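Local coordinates for cell division control protein Cdc48 (Mycobacterium smegmatis, PDB 5E7P) that probably binds and hydrolyses ATP as a Cdc48-like member of the AAA ATPase family, with ADP held at two nucleotide sites in this structure, at residues Ser669-Asp674 / Ala711-Ala716; Arg698-Thr703 / Ala717-Ala722. All coordinates share one frame; numbering follows the deposited sequence.

Interaction 1. Residues Ser669-Asp674 / Ala711-Ala716; sequences SIPLAD and AADVTA
Val-714 buries more of its surface here than any other residue of the pair, and it meets the 669-674 segment with backbone and side chain alike. Its N-H donates to Pro-671 O at 3.2 Å (N-H...O angle 154°), and its own carbonyl O accepts from Ala-673 N at 2.9 Å, a slightly straighter bond at 158°. Both bonds lie around Leu-672, which makes a single beta bridge with Val-714 between two otherwise irregular loops. The branched valine suits the spot because its branch serves two neighbours: the methyl CG2, anti to the carbonyl carbon, lies 3.8 Å from Ile-670 CG2, while the branch carbon CB meets Leu-672 CD2. The leucine and valine side chains run side by side in the same direction. AAA+ lid domains are small helical bundles joined to the P-loop ATPase core; here the bridge joins the loop before helix 678-684 to the loop that leads into helix 716-725. Ala-673, next in buried area, places its CB beside Val-714 O and packs it on Thr-715 CA. Thr-715 itself occupies the N-cap of helix 716-725. Asp-713 contributes by OD1, which rests 3.4 Å from Pro-671 CB in van der Waals contact with the apolar ring; lacking an N-H, the proline serves the bridge through its carbonyl O, and its other neighbours include Glu-45 of helix 44-50.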
loop_
_atom_site.group_PDB
_atom_site.type_symbol
_atom_site.label_atom_id
_atom_site.label_comp_id
_atom_site.label_asym_id
_atom_site.label_seq_id
_atom_site.Cartn_x
_atom_site.Cartn_y
_atom_site.Cartn_z
ATOM N N SER A 669 -8.724 -18.293 15.566
ATOM C CA SER A 669 -10.126 -17.960 15.788
ATOM C C SER A 669 -11.093 -18.937 15.121
ATOM O O SER A 669 -12.297 -18.685 15.055
ATOM C CB SER A 669 -10.417 -16.525 15.343
ATOM O OG SER A 669 -9.889 -15.593 16.269
ATOM N N ILE A 670 -10.560 -20.050 14.631
ATOM C CA ILE A 670 -11.389 -21.108 14.073
ATOM C C ILE A 670 -11.864 -22.020 15.195
ATOM O O ILE A 670 -11.047 -22.664 15.854
ATOM C CB ILE A 670 -10.613 -21.958 13.052
ATOM C CG1 ILE A 670 -10.084 -21.086 11.913
ATOM C CG2 ILE A 670 -11.491 -23.077 12.515
ATOM C CD1 ILE A 670 -9.130 -21.812 10.983
ATOM N N PRO A 671 -13.186 -22.070 15.425
ATOM C CA PRO A 671 -13.746 -22.948 16.458
ATOM C C PRO A 671 -13.435 -24.405 16.152
ATOM O O PRO A 671 -13.700 -24.865 15.045
ATOM C CB PRO A 671 -15.253 -22.701 16.347
ATOM C CG PRO A 671 -15.372 -21.355 15.724
ATOM C CD PRO A 671 -14.228 -21.268 14.762
ATOM N N LEU A 672 -12.872 -25.116 17.122
ATOM C CA LEU A 672 -12.508 -26.512 16.924
ATOM C C LEU A 672 -13.375 -27.446 17.758
ATOM O O LEU A 672 -13.896 -27.062 18.805
ATOM C CB LEU A 672 -11.034 -26.735 17.269
ATOM C CG LEU A 672 -10.009 -26.026 16.385
ATOM C CD1 LEU A 672 -8.594 -26.338 16.843
ATOM C CD2 LEU A 672 -10.207 -26.427 14.936
ATOM N N ALA A 673 -13.531 -28.675 17.279
ATOM C CA ALA A 673 -14.187 -29.712 18.057
ATOM C C ALA A 673 -13.156 -30.314 19.002
ATOM O O ALA A 673 -11.956 -30.226 18.746
ATOM C CB ALA A 673 -14.769 -30.774 17.144
ATOM N N ASP A 674 -13.623 -30.921 20.088
ATOM C CA ASP A 674 -12.733 -31.440 21.126
ATOM C C ASP A 674 -11.774 -32.521 20.631
ATOM O O ASP A 674 -10.666 -32.659 21.149
ATOM C CB ASP A 674 -13.544 -31.961 22.316
ATOM C CG ASP A 674 -14.234 -30.847 23.081
ATOM O OD1 ASP A 674 -13.676 -29.730 23.139
ATOM O OD2 ASP A 674 -15.334 -31.089 23.622
ATOM N N ALA A 711 -23.517 -26.350 12.556
ATOM C CA ALA A 711 -22.549 -27.116 13.333
ATOM C C ALA A 711 -21.159 -26.877 12.759
ATOM O O ALA A 711 -20.485 -27.807 12.315
ATOM C CB ALA A 711 -22.892 -28.597 13.308
ATOM N N ALA A 712 -20.740 -25.617 12.785
ATOM C CA ALA A 712 -19.544 -25.177 12.076
ATOM C C ALA A 712 -18.232 -25.742 12.613
ATOM O O ALA A 712 -17.277 -25.894 11.856
ATOM C CB ALA A 712 -19.488 -23.658 12.049
ATOM N N ASP A 713 -18.190 -26.043 13.909
ATOM C CA ASP A 713 -16.966 -26.500 14.575
ATOM C C ASP A 713 -16.198 -27.573 13.801
ATOM O O ASP A 713 -16.714 -28.666 13.556
ATOM C CB ASP A 713 -17.279 -27.002 15.985
ATOM C CG ASP A 713 -17.633 -25.881 16.939
ATOM O OD1 ASP A 713 -17.904 -24.757 16.462
ATOM O OD2 ASP A 713 -17.643 -26.126 18.166
ATOM N N VAL A 714 -14.968 -27.244 13.415
ATOM C CA VAL A 714 -14.125 -28.150 12.639
ATOM C C VAL A 714 -13.827 -29.431 13.407
ATOM O O VAL A 714 -13.262 -29.394 14.498
ATOM C CB VAL A 714 -12.796 -27.483 12.241
ATOM C CG1 VAL A 714 -11.874 -28.491 11.572
ATOM C CG2 VAL A 714 -13.055 -26.296 11.328
ATOM N N THR A 715 -14.213 -30.562 12.826
ATOM C CA THR A 715 -14.020 -31.859 13.460
ATOM C C THR A 715 -12.758 -32.541 12.943
ATOM O O THR A 715 -12.114 -32.055 12.012
ATOM C CB THR A 715 -15.224 -32.787 13.208
ATOM O OG1 THR A 715 -15.258 -33.168 11.826
ATOM C CG2 THR A 715 -16.523 -32.084 13.571
ATOM N N ALA A 716 -12.410 -33.670 13.555
ATOM C CA ALA A 716 -11.246 -34.441 13.139
ATOM C C ALA A 716 -11.457 -35.031 11.748
ATOM O O ALA A 716 -10.513 -35.175 10.972
ATOM C CB ALA A 716 -10.950 -35.542 14.146
#

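Interaction 2. Residues Arg698-Thr703 / Ala717-Ala722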
loop_
_atom_site.group_PDB
_atom_site.type_symbol
_atom_site.label_atom_id
_atom_site.label_comp_id
_atom_site.label_asym_id
_atom_site.label_seq_id
_atom_site.Cartn_x
_atom_site.Cartn_y
_atom_site.Cartn_z
ATOM N N ARG A 698 -7.541 -23.751 5.955
ATOM C CA ARG A 698 -8.490 -23.156 5.025
ATOM C C ARG A 698 -9.452 -24.213 4.496
ATOM O O ARG A 698 -10.669 -24.026 4.508
ATOM C CB ARG A 698 -7.724 -22.513 3.870
ATOM C CG ARG A 698 -8.564 -22.106 2.670
ATOM C CD ARG A 698 -7.650 -21.875 1.472
ATOM N NE ARG A 698 -8.293 -21.120 0.402
ATOM C CZ ARG A 698 -9.005 -21.670 -0.575
ATOM N NH1 ARG A 698 -9.172 -22.986 -0.610
ATOM N NH2 ARG A 698 -9.554 -20.904 -1.512
ATOM N N GLU A 699 -8.894 -25.330 4.044
ATOM C CA GLU A 699 -9.693 -26.421 3.509
ATOM C C GLU A 699 -10.527 -27.080 4.600
ATOM O O GLU A 699 -11.674 -27.458 4.366
ATOM C CB GLU A 699 -8.796 -27.455 2.830
ATOM C CG GLU A 699 -9.553 -28.534 2.084
ATOM C CD GLU A 699 -10.408 -27.986 0.952
ATOM O OE1 GLU A 699 -10.051 -26.930 0.380
ATOM O OE2 GLU A 699 -11.440 -28.615 0.633
ATOM N N SER A 700 -9.948 -27.216 5.791
ATOM C CA SER A 700 -10.655 -27.816 6.919
ATOM C C SER A 700 -11.885 -26.998 7.287
ATOM O O SER A 700 -12.977 -27.543 7.454
ATOM C CB SER A 700 -9.738 -27.946 8.138
ATOM O OG SER A 700 -8.699 -28.881 7.903
ATOM N N ALA A 701 -11.696 -25.689 7.407
ATOM C CA ALA A 701 -12.783 -24.788 7.765
ATOM C C ALA A 701 -13.885 -24.831 6.715
ATOM O O ALA A 701 -15.068 -24.846 7.048
ATOM C CB ALA A 701 -12.261 -23.367 7.940
ATOM N N MET A 702 -13.488 -24.861 5.446
ATOM C CA MET A 702 -14.444 -24.915 4.343
ATOM C C MET A 702 -15.192 -26.246 4.326
ATOM O O MET A 702 -16.395 -26.291 4.057
ATOM C CB MET A 702 -13.738 -24.677 3.004
ATOM C CG MET A 702 -14.647 -24.811 1.788
ATOM S SD MET A 702 -15.987 -23.603 1.750
ATOM C CE MET A 702 -15.206 -22.229 0.908
ATOM N N THR A 703 -14.477 -27.327 4.621
ATOM C CA THR A 703 -15.085 -28.649 4.706
ATOM C C THR A 703 -16.160 -28.675 5.794
ATOM O O THR A 703 -17.212 -29.292 5.629
ATOM C CB THR A 703 -14.026 -29.742 4.984
ATOM O OG1 THR A 703 -13.134 -29.845 3.866
ATOM C CG2 THR A 703 -14.685 -31.091 5.211
ATOM N N ALA A 717 -12.705 -35.368 11.439
ATOM C CA ALA A 717 -13.053 -35.906 10.130
ATOM C C ALA A 717 -12.913 -34.835 9.055
ATOM O O ALA A 717 -12.515 -35.123 7.927
ATOM C CB ALA A 717 -14.469 -36.468 10.143
ATOM N N ASP A 718 -13.250 -33.598 9.413
ATOM C CA ASP A 718 -13.107 -32.469 8.501
ATOM C C ASP A 718 -11.647 -32.294 8.098
ATOM O O ASP A 718 -11.336 -32.064 6.929
ATOM C CB ASP A 718 -13.624 -31.183 9.149
ATOM C CG ASP A 718 -15.111 -31.233 9.442
ATOM O OD1 ASP A 718 -15.834 -31.967 8.732
ATOM O OD2 ASP A 718 -15.558 -30.538 10.380
ATOM N N VAL A 719 -10.757 -32.410 9.077
ATOM C CA VAL A 719 -9.327 -32.297 8.825
ATOM C C VAL A 719 -8.837 -33.488 8.006
ATOM O O VAL A 719 -8.040 -33.331 7.080
ATOM C CB VAL A 719 -8.532 -32.201 10.141
ATOM C CG1 VAL A 719 -7.042 -32.141 9.861
ATOM C CG2 VAL A 719 -8.979 -30.984 10.939
ATOM N N ALA A 720 -9.332 -34.675 8.343
ATOM C CA ALA A 720 -8.961 -35.896 7.638
ATOM C C ALA A 720 -9.338 -35.828 6.160
ATOM O O ALA A 720 -8.581 -36.272 5.294
ATOM C CB ALA A 720 -9.608 -37.104 8.296
ATOM N N LYS A 721 -10.511 -35.269 5.877
ATOM C CA LYS A 721 -10.956 -35.094 4.500
ATOM C C LYS A 721 -10.130 -34.024 3.793
ATOM O O LYS A 721 -9.755 -34.183 2.633
ATOM C CB LYS A 721 -12.439 -34.726 4.452
ATOM C CG LYS A 721 -12.978 -34.547 3.044
ATOM C CD LYS A 721 -14.457 -34.204 3.053
ATOM C CE LYS A 721 -14.990 -34.042 1.636
ATOM N NZ LYS A 721 -16.443 -33.706 1.614
ATOM N N ALA A 722 -9.847 -32.935 4.502
ATOM C CA ALA A 722 -9.039 -31.849 3.960
ATOM C C ALA A 722 -7.661 -32.343 3.532
ATOM O O ALA A 722 -7.122 -31.899 2.518
ATOM C CB ALA A 722 -8.909 -30.728 4.980
#
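Thr-703 and Asp-718 pass alongside one another, their side chains pointing opposite ways, where helix 690-707 meets helix 716-725. The threonine turns its two branches to different tasks. A chi1 of -65° puts OG1 beside the backbone N and leaves CG2 anti to it; CG2 reaches across to lie 3.8 Å from both Asp-718 OD1 and Lys-721 CD. OG1 turns back and donates to Glu-699 O one turn earlier, at 2.8 Å, from above the carbonyl plane; Thr-703 N reaches the same oxygen from the opposite face. A beta-branched residue thus offers a methyl to the neighbouring helix while its hydroxyl is satisfied at home. Lys-721, extended, runs aslant the threonine and meets it with an aliphatic carbon.

Farther along, small residues let the backbones come close: the axes approach to 8.2 Å at a crossing angle of 124°, and Ser-700 CA is 5.0 Å from Val-719 CA. The Ala-722 methyl fits between Glu-699 CG, at 3.7 Å, and Ser-700 OG, at 3.5 Å. Glu-699 meets it with its methylenes, the chain bending at chi2 (61°) beyond CG. Ser-700 OG also touches Val-719 CA and CG2, but bonds to Leu-696 O in its own helix. Asp-718 OD2 accepts from Thr-715 N at the N-cap of its own helix and also pairs with Arg-707 NH2 of helix 690-707.

Between 698-703 and 717-722, then, the contact is one of van der Waals fit, while the salt bridge to Arg-707 ties the same two lid helices by charge just beyond the first segment.

Followed from the N terminus, the chain leaves helix 656-666 through 669-674, forms helix 678-684, runs along helix 690-707 through 698-703, and turns through 711-716 into helix 716-725, which carries 717-722. Interaction 1 closes a loop of 36 intervening residues, mostly helical; interaction 2 closes a shorter one of 13. Their segments alternate, so the two closures cross. The first ties loop to loop and the second helix to helix, with centres 10 Å apart. Val-714 joins them: its CG1 packs on Val-719 CG2 at 3.9 Å, and its CG2 lies against Ala-701 CA. Helix 44-50, within the range of the N-terminal Cdc48 domain, borders both, touching Ile-670 and Ala-701 through Ala-48, so the lid meets that domain.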